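Local coordinates for Low molecular weight phosphotyrosine protein phosphatase (Vibrio cholerae, PDB 6U1P) that probably removes phosphate from tyrosine residues of proteins, as part of a phosphoregulatory system controlling exopolysaccharide biosynthesis and biofilm formation, at the interface of chains A and B. Numbering follows the deposited sequence. Chains: chain A/B, Low molecular weight phosphotyrosine protein phosphatase.

The interface of chains A and B. Residues chain A 138, 142, 145-146; chain B 25, 29, 65.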
# COMPACT_ATOMS: atom_id res chain seq x y z
N ALA A 138 6.61 7.51 -8.49
CA ALA A 138 7.72 7.24 -9.40
C ALA A 138 7.88 8.36 -10.43
O ALA A 138 9.00 8.79 -10.70
CB ALA A 138 7.52 5.90 -10.10
N GLU A 142 11.17 10.44 -11.08
CA GLU A 142 11.85 10.42 -12.37
C GLU A 142 12.17 11.83 -12.86
O GLU A 142 13.29 12.10 -13.32
CB GLU A 142 11.00 9.67 -13.40
CG GLU A 142 11.68 9.46 -14.77
CD GLU A 142 10.81 8.65 -15.73
OE1 GLU A 142 9.63 9.02 -15.93
OE2 GLU A 142 11.30 7.63 -16.28
N ALA A 145 14.98 13.07 -10.98
CA ALA A 145 16.22 12.44 -11.41
C ALA A 145 16.76 13.08 -12.68
O ALA A 145 17.98 13.29 -12.80
CB ALA A 145 16.01 10.94 -11.63
N VAL A 146 15.89 13.37 -13.65
CA VAL A 146 16.36 13.96 -14.91
C VAL A 146 17.08 15.27 -14.65
O VAL A 146 18.15 15.53 -15.20
CB VAL A 146 15.18 14.15 -15.88
CG1 VAL A 146 15.64 15.00 -17.06
CG2 VAL A 146 14.63 12.83 -16.34
N ILE B 25 16.31 4.59 -10.73
CA ILE B 25 16.07 5.52 -11.83
C ILE B 25 17.34 6.31 -12.15
O ILE B 25 17.71 6.45 -13.32
CB ILE B 25 14.87 6.43 -11.52
CG1 ILE B 25 13.60 5.56 -11.42
CG2 ILE B 25 14.72 7.50 -12.60
CD1 ILE B 25 12.34 6.28 -10.96
N LYS B 29 19.55 6.37 -15.76
CA LYS B 29 19.81 7.57 -16.54
C LYS B 29 21.30 7.86 -16.60
O LYS B 29 21.79 8.38 -17.61
CB LYS B 29 19.02 8.75 -15.97
CG LYS B 29 17.52 8.47 -15.95
CD LYS B 29 16.71 9.72 -16.16
CE LYS B 29 15.32 9.37 -16.64
NZ LYS B 29 15.32 8.21 -17.59
N TYR B 65 11.70 0.44 -16.00
CA TYR B 65 12.95 0.24 -15.27
C TYR B 65 13.09 -1.20 -14.78
O TYR B 65 12.12 -1.85 -14.40
CB TYR B 65 13.05 1.18 -14.07
CG TYR B 65 13.11 2.61 -14.48
CD1 TYR B 65 14.32 3.22 -14.77
CD2 TYR B 65 11.96 3.35 -14.60
CE1 TYR B 65 14.38 4.53 -15.16
CE2 TYR B 65 12.01 4.67 -14.99
CZ TYR B 65 13.22 5.25 -15.26
OH TYR B 65 13.26 6.57 -15.64
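A:Glu142 reaches from the long C-terminal helix 126-152 of chain A towards B:Tyr65 and B:Lys29 of the other subunit. The protein belongs to the low molecular weight phosphotyrosine protein phosphatase family. In this dimer the C-terminal helix of each chain extends onto its partner, and here it packs against helix 18-32 of chain B and the loop that carries B:Tyr65. The interface is two-fold symmetric, so the same patch recurs with the chains exchanged.

The A:Glu142 side chain leaves its helix with CG anti to the backbone N (chi1 -174°) and runs on extended, which carries the carboxylate out to the phenol. Its OE2 lies at the edge of the B:Tyr65 ring, in the ring plane, on the hydroxyl side. Carboxylate and ring planes are turned 57° apart. The modelled separation of OE2 and the phenol OH is too short to be real, so the bond itself is doubtful.

B:Ile25 supports the ring from within chain B. Its CG1 sits over the centre of one ring face, 3.8 Å above the plane. The other branch, CG2, turns to chain A and touches the methyl CB of A:Ala145 at 3.8 Å. It also meets CA of A:Glu142 at 4.1 Å, at the root of the glutamate side chain.

B:Lys29 passes A:Glu142 at about a right angle. Its aliphatic part does the packing: CE lies 3.5 Å from CG2 of A:Val146 and 4.1 Å from CG of A:Glu142. A bend at chi2 and a second at chi4 (chi4 -38°) bring the side-chain nitrogen NZ back towards B:Tyr65, where it makes a weak hydrogen bond to the phenol OH at 3.3 Å. NZ remains 4.3 Å from OE2 of A:Glu142. The opposite charges may still attract at that range.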